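Local coordinates for protein phosphodiesterase (Trypanosoma brucei brucei, PDB 5H2Q) that belongs to the phosphodiesterase family, an all-helical, metal-binding fold of the HD superfamily, here holding zinc, magnesium and LLI, at residues Asp30-Gln35 / Phe250-Gln255; Gln267-Lys272 / Phe282-Asn287; Glu289-Gln294 / Ala329-Val334. One frame throughout, in Å; residues are numbered along the deposited sequence.

Contact 1 (Asp30-Gln35 / Phe250-Gln255)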
loop_
_atom_site.group_PDB
_atom_site.type_symbol
_atom_site.label_atom_id
_atom_site.label_comp_id
_atom_site.label_asym_id
_atom_site.label_seq_id
_atom_site.Cartn_x
_atom_site.Cartn_y
_atom_site.Cartn_z
ATOM N N ASP A 30 11.392 -9.995 7.231
ATOM C CA ASP A 30 10.648 -10.738 8.256
ATOM C C ASP A 30 10.028 -9.871 9.329
ATOM O O ASP A 30 9.513 -10.403 10.331
ATOM C CB ASP A 30 11.534 -11.828 8.901
ATOM C CG ASP A 30 11.898 -12.990 7.995
ATOM O OD1 ASP A 30 11.423 -13.021 6.851
ATOM O OD2 ASP A 30 12.660 -13.875 8.440
ATOM N N PHE A 31 10.089 -8.529 9.156
ATOM C CA PHE A 31 9.534 -7.629 10.155
ATOM C C PHE A 31 8.076 -7.993 10.371
ATOM O O PHE A 31 7.352 -8.205 9.401
ATOM C CB PHE A 31 9.661 -6.155 9.714
ATOM C CG PHE A 31 8.950 -5.230 10.679
ATOM C CD1 PHE A 31 9.447 -5.019 11.966
ATOM C CD2 PHE A 31 7.774 -4.582 10.308
ATOM C CE1 PHE A 31 8.784 -4.182 12.858
ATOM C CE2 PHE A 31 7.098 -3.756 11.215
ATOM C CZ PHE A 31 7.608 -3.568 12.481
ATOM N N ASP A 32 7.678 -8.112 11.633
ATOM C CA ASP A 32 6.332 -8.530 12.031
ATOM C C ASP A 32 5.559 -7.356 12.650
ATOM O O ASP A 32 5.698 -7.054 13.841
ATOM C CB ASP A 32 6.447 -9.693 13.020
ATOM C CG ASP A 32 5.130 -10.375 13.346
ATOM O OD1 ASP A 32 4.053 -9.754 13.106
ATOM O OD2 ASP A 32 5.169 -11.496 13.890
ATOM N N LEU A 33 4.727 -6.693 11.822
ATOM C CA LEU A 33 3.927 -5.568 12.282
ATOM C C LEU A 33 2.861 -5.975 13.321
ATOM O O LEU A 33 2.561 -5.189 14.236
ATOM C CB LEU A 33 3.288 -4.835 11.066
ATOM C CG LEU A 33 2.479 -3.560 11.378
ATOM C CD1 LEU A 33 3.320 -2.488 12.114
ATOM C CD2 LEU A 33 1.937 -2.964 10.083
ATOM N N PHE A 34 2.304 -7.194 13.185
ATOM C CA PHE A 34 1.291 -7.701 14.122
ATOM C C PHE A 34 1.869 -7.805 15.524
ATOM O O PHE A 34 1.238 -7.347 16.470
ATOM C CB PHE A 34 0.729 -9.047 13.665
ATOM C CG PHE A 34 -0.196 -8.905 12.476
ATOM C CD1 PHE A 34 -1.470 -8.350 12.624
ATOM C CD2 PHE A 34 0.228 -9.250 11.207
ATOM C CE1 PHE A 34 -2.310 -8.181 11.524
ATOM C CE2 PHE A 34 -0.633 -9.116 10.100
ATOM C CZ PHE A 34 -1.880 -8.554 10.265
ATOM N N GLN A 35 3.109 -8.309 15.638
ATOM C CA GLN A 35 3.784 -8.405 16.933
ATOM C C GLN A 35 4.117 -6.997 17.483
ATOM O O GLN A 35 3.907 -6.748 18.669
ATOM C CB GLN A 35 5.016 -9.306 16.835
ATOM C CG GLN A 35 5.573 -9.699 18.201
ATOM C CD GLN A 35 4.554 -10.467 19.038
ATOM O OE1 GLN A 35 4.093 -11.539 18.654
ATOM N NE2 GLN A 35 4.169 -9.915 20.179
ATOM N N PHE A 250 4.209 -17.251 7.250
ATOM C CA PHE A 250 2.821 -17.728 7.351
ATOM C C PHE A 250 1.999 -17.099 8.447
ATOM O O PHE A 250 0.892 -16.663 8.149
ATOM C CB PHE A 250 2.718 -19.264 7.446
ATOM C CG PHE A 250 1.302 -19.757 7.202
ATOM C CD1 PHE A 250 0.794 -19.857 5.911
ATOM C CD2 PHE A 250 0.477 -20.107 8.265
ATOM C CE1 PHE A 250 -0.522 -20.288 5.688
ATOM C CE2 PHE A 250 -0.833 -20.544 8.042
ATOM C CZ PHE A 250 -1.324 -20.635 6.755
ATOM N N ASP A 251 2.498 -17.056 9.683
ATOM C CA ASP A 251 1.766 -16.447 10.811
ATOM C C ASP A 251 1.288 -15.026 10.454
ATOM O O ASP A 251 0.222 -14.598 10.908
ATOM C CB ASP A 251 2.666 -16.391 12.066
ATOM C CG ASP A 251 1.957 -15.992 13.350
ATOM O OD1 ASP A 251 0.928 -16.616 13.681
ATOM O OD2 ASP A 251 2.475 -15.102 14.062
ATOM N N ILE A 252 2.099 -14.293 9.665
ATOM C CA ILE A 252 1.795 -12.922 9.255
ATOM C C ILE A 252 0.756 -12.913 8.127
ATOM O O ILE A 252 -0.253 -12.203 8.232
ATOM C CB ILE A 252 3.110 -12.165 8.889
ATOM C CG1 ILE A 252 3.941 -11.909 10.170
ATOM C CG2 ILE A 252 2.815 -10.836 8.160
ATOM C CD1 ILE A 252 5.465 -11.670 9.937
ATOM N N SER A 253 1.037 -13.662 7.045
ATOM C CA SER A 253 0.179 -13.813 5.862
ATOM C C SER A 253 -1.235 -14.249 6.284
ATOM O O SER A 253 -2.214 -13.676 5.798
ATOM C CB SER A 253 0.780 -14.832 4.905
ATOM O OG SER A 253 0.173 -14.732 3.631
ATOM N N ARG A 254 -1.330 -15.197 7.250
ATOM C CA ARG A 254 -2.609 -15.674 7.795
ATOM C C ARG A 254 -3.393 -14.564 8.506
ATOM O O ARG A 254 -4.607 -14.472 8.310
ATOM C CB ARG A 254 -2.394 -16.913 8.695
ATOM C CG ARG A 254 -3.635 -17.415 9.439
ATOM C CD ARG A 254 -3.327 -18.674 10.232
ATOM N NE ARG A 254 -4.465 -19.595 10.247
ATOM C CZ ARG A 254 -5.325 -19.720 11.253
ATOM N NH1 ARG A 254 -6.330 -20.581 11.171
ATOM N NH2 ARG A 254 -5.183 -18.989 12.353
ATOM N N GLN A 255 -2.720 -13.747 9.361
ATOM C CA GLN A 255 -3.351 -12.632 10.063
ATOM C C GLN A 255 -3.894 -11.583 9.068
ATOM O O GLN A 255 -5.000 -11.087 9.266
ATOM C CB GLN A 255 -2.432 -12.031 11.133
ATOM C CG GLN A 255 -2.230 -12.929 12.366
ATOM C CD GLN A 255 -1.300 -12.301 13.383
ATOM O OE1 GLN A 255 -0.126 -12.648 13.465
ATOM N NE2 GLN A 255 -1.803 -11.357 14.185
HETATM O O HOH W 1 2.465 -12.135 14.377
#
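Phe34 lays one face of its ring on the side chain of Gln255, whose CB stands 3.6 Å from the ring centroid and 12° off the ring normal, a CH-pi contact over the centre. The two side chains run past each other in opposite directions, so the amide of Gln255 ends near the root of the ring: NE2 comes within 3.4 Å of Phe34 CG, with the amide plane turned 33° from the ring. The chain of Gln255 is extended beyond CG (chi2 179°), which carries CD back over Phe34. At its far end the ring nears the backbone of the helix, CE2 lying 3.6 Å from Ile252 O.

Beside the ring, Ile252 CG1 and CD1 lie against the carboxylate of Asp32, the two side chains crossing obliquely, with CG1 3.6 Å from OD1. Asp32 is the N-cap of helix 33-38: Gln35 N donates to OD1 over 3.1 Å, from well above the carboxylate plane. A water hydrogen-bonded to both Asp32 OD2 and Gln255 OE1, each at 2.8 Å, bridges the cap to helix 250-274, while Gln255 NE2 is hydrogen-bonded to Glu38 OE2. Trp256 also meets the Phe34 ring. Asp32 OD2 and Asp251 OD2 are 4.5 Å apart; the two negative charges may raise each other's proton affinity, and the polar link between the segments is made through water rather than by a direct hydrogen bond.

Contact 2 (Gln267-Lys272 / Phe282-Asn287)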
loop_
_atom_site.group_PDB
_atom_site.type_symbol
_atom_site.label_atom_id
_atom_site.label_comp_id
_atom_site.label_asym_id
_atom_site.label_seq_id
_atom_site.Cartn_x
_atom_site.Cartn_y
_atom_site.Cartn_z
ATOM N N GLN A 267 -18.686 -5.884 4.284
ATOM C CA GLN A 267 -19.238 -5.259 3.081
ATOM C C GLN A 267 -20.449 -6.093 2.626
ATOM O O GLN A 267 -21.508 -5.530 2.338
ATOM C CB GLN A 267 -18.206 -5.173 1.951
ATOM C CG GLN A 267 -18.858 -4.721 0.632
ATOM C CD GLN A 267 -17.899 -4.413 -0.485
ATOM O OE1 GLN A 267 -16.776 -3.968 -0.264
ATOM N NE2 GLN A 267 -18.342 -4.605 -1.718
ATOM N N GLY A 268 -20.265 -7.411 2.573
ATOM C CA GLY A 268 -21.306 -8.356 2.167
ATOM C C GLY A 268 -22.539 -8.244 3.035
ATOM O O GLY A 268 -23.658 -8.305 2.508
ATOM N N ASP A 269 -22.360 -8.029 4.363
ATOM C CA ASP A 269 -23.512 -7.839 5.267
ATOM C C ASP A 269 -24.228 -6.517 4.934
ATOM O O ASP A 269 -25.465 -6.465 4.900
ATOM C CB ASP A 269 -23.084 -7.863 6.746
ATOM C CG ASP A 269 -22.555 -9.189 7.275
ATOM O OD1 ASP A 269 -22.667 -10.206 6.563
ATOM O OD2 ASP A 269 -21.959 -9.191 8.371
ATOM N N MET A 270 -23.454 -5.445 4.651
ATOM C CA MET A 270 -24.053 -4.161 4.261
ATOM C C MET A 270 -24.807 -4.226 2.930
ATOM O O MET A 270 -25.846 -3.589 2.788
ATOM C CB MET A 270 -22.998 -3.065 4.199
ATOM C CG MET A 270 -22.605 -2.541 5.571
ATOM S SD MET A 270 -21.390 -1.201 5.439
ATOM C CE MET A 270 -22.266 -0.046 4.451
ATOM N N GLU A 271 -24.301 -5.023 1.973
ATOM C CA GLU A 271 -24.951 -5.224 0.675
ATOM C C GLU A 271 -26.251 -5.993 0.888
ATOM O O GLU A 271 -27.267 -5.625 0.297
ATOM C CB GLU A 271 -24.029 -5.972 -0.269
ATOM C CG GLU A 271 -22.854 -5.118 -0.714
ATOM C CD GLU A 271 -21.790 -5.847 -1.502
ATOM O OE1 GLU A 271 -21.538 -7.044 -1.239
ATOM O OE2 GLU A 271 -21.135 -5.176 -2.322
ATOM N N LYS A 272 -26.226 -7.047 1.751
ATOM C CA LYS A 272 -27.448 -7.803 2.080
ATOM C C LYS A 272 -28.516 -6.861 2.677
ATOM O O LYS A 272 -29.680 -6.928 2.271
ATOM C CB LYS A 272 -27.135 -8.908 3.083
ATOM C CG LYS A 272 -26.496 -10.136 2.458
ATOM C CD LYS A 272 -26.053 -11.105 3.527
ATOM C CE LYS A 272 -25.398 -12.293 2.872
ATOM N NZ LYS A 272 -24.936 -13.268 3.884
ATOM N N PHE A 282 -17.584 -12.069 -0.341
ATOM C CA PHE A 282 -18.067 -11.120 0.668
ATOM C C PHE A 282 -19.240 -11.649 1.535
ATOM O O PHE A 282 -19.725 -10.932 2.405
ATOM C CB PHE A 282 -18.447 -9.786 -0.028
ATOM C CG PHE A 282 -17.375 -9.180 -0.908
ATOM C CD1 PHE A 282 -17.184 -9.627 -2.213
ATOM C CD2 PHE A 282 -16.557 -8.162 -0.435
ATOM C CE1 PHE A 282 -16.192 -9.069 -3.027
ATOM C CE2 PHE A 282 -15.566 -7.603 -1.248
ATOM C CZ PHE A 282 -15.380 -8.066 -2.535
ATOM N N ASP A 283 -19.654 -12.915 1.334
ATOM C CA ASP A 283 -20.772 -13.556 2.039
ATOM C C ASP A 283 -20.397 -14.155 3.427
ATOM O O ASP A 283 -19.736 -15.177 3.488
ATOM C CB ASP A 283 -21.392 -14.605 1.114
ATOM C CG ASP A 283 -22.876 -14.786 1.293
ATOM O OD1 ASP A 283 -23.313 -14.979 2.447
ATOM O OD2 ASP A 283 -23.595 -14.768 0.276
ATOM N N ARG A 284 -20.809 -13.503 4.525
ATOM C CA ARG A 284 -20.488 -13.886 5.914
ATOM C C ARG A 284 -21.180 -15.170 6.369
ATOM O O ARG A 284 -20.489 -16.087 6.824
ATOM C CB ARG A 284 -20.773 -12.719 6.880
ATOM C CG ARG A 284 -20.714 -13.049 8.371
ATOM C CD ARG A 284 -19.479 -12.496 9.027
ATOM N NE ARG A 284 -19.472 -11.033 9.036
ATOM C CZ ARG A 284 -18.877 -10.298 9.967
ATOM N NH1 ARG A 284 -18.261 -10.878 10.989
ATOM N NH2 ARG A 284 -18.911 -8.975 9.896
ATOM N N SER A 285 -22.534 -15.219 6.273
ATOM C CA SER A 285 -23.375 -16.369 6.652
ATOM C C SER A 285 -23.000 -17.622 5.851
ATOM O O SER A 285 -22.769 -18.671 6.460
ATOM C CB SER A 285 -24.856 -16.036 6.493
ATOM O OG SER A 285 -25.166 -15.719 5.147
ATOM N N LYS A 286 -22.893 -17.501 4.496
ATOM C CA LYS A 286 -22.416 -18.581 3.619
ATOM C C LYS A 286 -20.929 -18.661 3.951
ATOM O O LYS A 286 -20.338 -17.621 4.252
ATOM C CB LYS A 286 -22.599 -18.207 2.135
ATOM C CG LYS A 286 -21.906 -19.139 1.137
ATOM C CD LYS A 286 -21.268 -18.372 -0.018
ATOM C CE LYS A 286 -21.919 -18.667 -1.354
ATOM N NZ LYS A 286 -23.255 -18.024 -1.489
ATOM N N ASN A 287 -20.322 -19.859 3.962
ATOM C CA ASN A 287 -18.923 -19.844 4.331
ATOM C C ASN A 287 -17.988 -20.661 3.463
ATOM O O ASN A 287 -18.250 -21.811 3.104
ATOM C CB ASN A 287 -18.738 -20.190 5.780
ATOM C CG ASN A 287 -18.691 -18.926 6.594
ATOM O OD1 ASN A 287 -17.842 -18.046 6.380
ATOM N ND2 ASN A 287 -19.528 -18.850 7.609
HETATM O O HOH W 2 -21.807 -11.055 4.162
HETATM O O HOH W 3 -24.420 -12.300 6.439
#
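Asp269 and Arg284 cross at about a right angle, yet their carboxylate and guanidinium planes are only 12° apart. NE gives OD2 a weak hydrogen bond of 3.2 Å within a salt bridge, and OD1 lies close to Arg284 CB; NH1 of the same guanidinium pairs with Glu262. Lys272, extended beyond CG, reaches across so that NZ makes a salt bridge and hydrogen bond to Asp283 OD1 and a hydrogen bond to Ser285 OG, each 2.8 Å. It meets Asp283 OD1 from above the carboxylate plane, while Lys286 N donates to the same atom from the opposite face, this bond to the residue three on being an Asx motif. One water joins Asp269 OD1, Phe282 O and Arg284 N; a second joins Asp269 OD1 to Lys272 NZ.

At the buried end Gly268, with no side chain, makes a CA-H...O contact, its CA 3.0 Å from Phe282 O. The Phe282 ring crosses Gln267 obliquely, with NE2 over one face, and Gln267 OE1 is bonded to Asn136 N.

The contact thus fastens the loop before helix 290-312 back onto helix 250-274, with Phe264 stacked on Phe282 and helix 137-142 packed against Gln267 and Glu271 through Phe139.

Contact 3 (Glu289-Gln294 / Ala329-Val334). With LLI ((4~{a}~{S},8~{a}~{R})-2-cycloheptyl-4-[4-methoxy-3-[2-(2-oxidanylideneimidazolidin-1-yl)ethoxy]phenyl]-4~{a},5,8,8~{a}-tetrahydrophthalazin-1-one), chain E.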
loop_
_atom_site.group_PDB
_atom_site.type_symbol
_atom_site.label_atom_id
_atom_site.label_comp_id
_atom_site.label_asym_id
_atom_site.label_seq_id
_atom_site.Cartn_x
_atom_site.Cartn_y
_atom_site.Cartn_z
ATOM N N GLU A 289 -13.724 -21.611 3.074
ATOM C CA GLU A 289 -12.500 -21.867 3.812
ATOM C C GLU A 289 -11.484 -20.765 3.490
ATOM O O GLU A 289 -11.281 -20.437 2.315
ATOM C CB GLU A 289 -11.923 -23.228 3.415
ATOM C CG GLU A 289 -12.392 -24.377 4.281
ATOM C CD GLU A 289 -11.463 -25.571 4.203
ATOM O OE1 GLU A 289 -11.759 -26.505 3.423
ATOM O OE2 GLU A 289 -10.415 -25.550 4.888
ATOM N N LEU A 290 -10.893 -20.171 4.535
ATOM C CA LEU A 290 -9.867 -19.128 4.415
ATOM C C LEU A 290 -8.771 -19.580 3.427
ATOM O O LEU A 290 -8.389 -18.819 2.539
ATOM C CB LEU A 290 -9.281 -18.845 5.816
ATOM C CG LEU A 290 -8.298 -17.661 5.967
ATOM C CD1 LEU A 290 -8.953 -16.335 5.612
ATOM C CD2 LEU A 290 -7.774 -17.579 7.391
ATOM N N ALA A 291 -8.362 -20.860 3.528
ATOM C CA ALA A 291 -7.363 -21.542 2.708
ATOM C C ALA A 291 -7.708 -21.508 1.218
ATOM O O ALA A 291 -6.837 -21.201 0.407
ATOM C CB ALA A 291 -7.204 -22.982 3.188
ATOM N N LYS A 292 -8.991 -21.773 0.863
ATOM C CA LYS A 292 -9.494 -21.724 -0.520
ATOM C C LYS A 292 -9.384 -20.300 -1.093
ATOM O O LYS A 292 -8.975 -20.131 -2.248
ATOM C CB LYS A 292 -10.965 -22.194 -0.568
ATOM C CG LYS A 292 -11.130 -23.702 -0.527
ATOM C CD LYS A 292 -12.566 -24.116 -0.251
ATOM C CE LYS A 292 -12.685 -25.616 -0.119
ATOM N NZ LYS A 292 -13.936 -26.015 0.577
ATOM N N GLY A 293 -9.754 -19.302 -0.284
ATOM C CA GLY A 293 -9.697 -17.895 -0.674
ATOM C C GLY A 293 -8.284 -17.452 -1.006
ATOM O O GLY A 293 -8.034 -16.887 -2.075
ATOM N N GLN A 294 -7.341 -17.807 -0.140
ATOM C CA GLN A 294 -5.917 -17.456 -0.339
ATOM C C GLN A 294 -5.290 -18.164 -1.553
ATOM O O GLN A 294 -4.557 -17.534 -2.329
ATOM C CB GLN A 294 -5.121 -17.679 0.956
ATOM C CG GLN A 294 -5.444 -16.637 2.042
ATOM C CD GLN A 294 -5.057 -15.223 1.629
ATOM O OE1 GLN A 294 -3.875 -14.870 1.567
ATOM N NE2 GLN A 294 -6.043 -14.394 1.320
ATOM N N ALA A 329 1.216 -23.680 -0.413
ATOM C CA ALA A 329 1.319 -25.093 -0.048
ATOM C C ALA A 329 0.861 -25.283 1.385
ATOM O O ALA A 329 0.272 -26.318 1.696
ATOM C CB ALA A 329 2.741 -25.570 -0.210
ATOM N N GLN A 330 1.081 -24.269 2.249
ATOM C CA GLN A 330 0.596 -24.314 3.623
ATOM C C GLN A 330 -0.936 -24.202 3.691
ATOM O O GLN A 330 -1.551 -24.917 4.485
ATOM C CB GLN A 330 1.294 -23.285 4.527
ATOM C CG GLN A 330 2.293 -23.907 5.499
ATOM C CD GLN A 330 1.700 -25.077 6.249
ATOM O OE1 GLN A 330 0.800 -24.930 7.081
ATOM N NE2 GLN A 330 2.142 -26.276 5.910
ATOM N N TRP A 331 -1.559 -23.353 2.836
ATOM C CA TRP A 331 -3.021 -23.245 2.817
ATOM C C TRP A 331 -3.644 -24.549 2.293
ATOM O O TRP A 331 -4.701 -24.943 2.778
ATOM C CB TRP A 331 -3.510 -22.040 2.011
ATOM C CG TRP A 331 -3.227 -20.706 2.634
ATOM C CD1 TRP A 331 -2.462 -19.709 2.105
ATOM C CD2 TRP A 331 -3.765 -20.189 3.864
ATOM N NE1 TRP A 331 -2.460 -18.619 2.939
ATOM C CE2 TRP A 331 -3.275 -18.872 4.012
ATOM C CE3 TRP A 331 -4.621 -20.707 4.856
ATOM C CZ2 TRP A 331 -3.599 -18.072 5.113
ATOM C CZ3 TRP A 331 -4.961 -19.903 5.934
ATOM C CH2 TRP A 331 -4.448 -18.605 6.058
ATOM N N GLU A 332 -2.965 -25.228 1.348
ATOM C CA GLU A 332 -3.380 -26.529 0.799
ATOM C C GLU A 332 -3.443 -27.594 1.920
ATOM O O GLU A 332 -4.335 -28.445 1.906
ATOM C CB GLU A 332 -2.412 -26.995 -0.305
ATOM C CG GLU A 332 -2.692 -26.409 -1.679
ATOM C CD GLU A 332 -3.784 -27.038 -2.534
ATOM O OE1 GLU A 332 -4.649 -27.763 -1.992
ATOM O OE2 GLU A 332 -3.791 -26.770 -3.757
ATOM N N ARG A 333 -2.505 -27.519 2.891
ATOM C CA ARG A 333 -2.419 -28.419 4.049
ATOM C C ARG A 333 -3.562 -28.154 5.031
ATOM O O ARG A 333 -4.077 -29.100 5.632
ATOM C CB ARG A 333 -1.074 -28.252 4.779
ATOM C CG ARG A 333 0.163 -28.641 3.964
ATOM C CD ARG A 333 0.788 -29.938 4.443
ATOM N NE ARG A 333 0.129 -31.107 3.863
ATOM C CZ ARG A 333 -0.009 -32.279 4.476
ATOM N NH1 ARG A 333 0.457 -32.452 5.708
ATOM N NH2 ARG A 333 -0.625 -33.283 3.868
ATOM N N VAL A 334 -3.934 -26.861 5.210
ATOM C CA VAL A 334 -5.008 -26.382 6.091
ATOM C C VAL A 334 -6.363 -27.004 5.686
ATOM O O VAL A 334 -7.200 -27.255 6.557
ATOM C CB VAL A 334 -5.026 -24.820 6.140
ATOM C CG1 VAL A 334 -6.326 -24.268 6.721
ATOM C CG2 VAL A 334 -3.830 -24.283 6.915
HETATM C C2 LLI E . -6.829 -10.804 -0.492
HETATM C C3 LLI E . -5.868 -10.481 0.490
HETATM O O1 LLI E . -7.368 -12.066 -0.419
HETATM C C12 LLI E . -6.717 -6.069 -2.211
HETATM C C14 LLI E . -7.918 -5.175 -2.614
HETATM C C15 LLI E . -8.592 -5.620 -3.908
HETATM C C16 LLI E . -5.565 -5.926 -3.219
HETATM C C17 LLI E . -5.314 -4.493 -3.618
HETATM C C18 LLI E . -7.486 -3.701 -2.684
HETATM C C19 LLI E . -6.219 -3.524 -3.482
HETATM C C21 LLI E . -9.203 -7.660 -5.229
HETATM C C22 LLI E . -10.392 -8.577 -4.742
HETATM C C23 LLI E . -8.119 -8.428 -6.048
HETATM C C24 LLI E . -11.211 -9.311 -5.805
HETATM C C25 LLI E . -8.535 -9.185 -7.308
HETATM C C26 LLI E . -9.222 -10.534 -7.063
HETATM C C27 LLI E . -10.592 -10.590 -6.367
HETATM C C28 LLI E . -8.334 -12.443 -1.411
HETATM C C29 LLI E . -8.831 -13.810 -1.039
HETATM C C4 LLI E . -7.259 -9.829 -1.381
HETATM C C5 LLI E . -5.377 -9.182 0.572
HETATM C C6 LLI E . -6.761 -8.529 -1.300
HETATM C C7 LLI E . -5.826 -8.218 -0.316
HETATM O O8 LLI E . -5.477 -11.516 1.297
HETATM C C9 LLI E . -4.690 -11.203 2.451
HETATM C C10 LLI E . -7.237 -7.497 -2.251
HETATM N N11 LLI E . -8.140 -7.906 -3.125
HETATM N N13 LLI E . -8.622 -7.007 -4.039
HETATM O O20 LLI E . -9.037 -4.839 -4.734
HETATM N N30 LLI E . -9.837 -13.786 0.035
HETATM C C31 LLI E . -10.930 -12.811 0.070
HETATM C C32 LLI E . -9.659 -14.367 1.261
HETATM C C33 LLI E . -11.650 -13.163 1.367
HETATM N N34 LLI E . -10.688 -14.016 2.047
HETATM O O35 LLI E . -8.740 -15.118 1.557
HETATM O O HOH W 4 -1.394 -16.207 1.834
#
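The indole of Trp331 carries Gln294 CB on one face, 3.6 Å from the centroid of the five-membered ring, a CH-pi contact displaced toward the rim. At the ring's edge and in its plane, a water accepts from NE1 and donates to Gln294 OE1, a water-mediated bridge between the two side chains. Leu290 CD2, 3.7 Å from CH2, and Ala291 CA approach the ring system obliquely, and Ala291 CB touches CE3. This alanine packs closely: CB lies 3.2 Å from Trp331 O and also touches Val334 CG1.

The Gln294 amide, its plane 70° from the indole, points NE2 to the bound LLI. The chain is bent at chi2 (-63°), which brings CD round toward the ligand while CB stays on the tryptophan. NE2 donates to LLI O35 at 2.8 Å, nearly straight, and to O8 at 2.9 Å; a further bond to O1 is weak. The water on OE1 is consistent with an amide orientation that leaves NE2 to the ligand. Gly293 lies alongside LLI, its O 3.3 Å from LLI C29, and Thr261 adds another hydrogen bond to the ligand. Trp331 is therefore a second-shell residue behind Gln294.

The short axes of helices 290-294 and 329-334 pass 8.5 Å apart at 150°, close to antiparallel. Helix 250-274 completes the group: Phe250 and Arg254 pack against Trp331, and Ala257 against Gln294.

Along the chain the later segments run in order: 250-255 opens helix 250-274, 267-272 lies near its end, 282-287 lies in the following loop, 289-294 starts helix 290-312, and 329-334 closes helix 318-334. Contact 1 and contact 2 share helix 250-274, with centres about 26 Å apart and no touch. Contact 3 lies about 16 Å from contact 1, centre to centre, and the two meet where Phe250 CE1 is 3.5 Å from Trp331 CE2. Contacts 2 and 3 adjoin in sequence, centres about 20 Å apart. Contact 3 includes pocket residues and the Phe282 side chain of contact 2 is about 5 Å from LLI, so both lie beside the pocket; contact 1 joins residues 30-35 to helix 250-274.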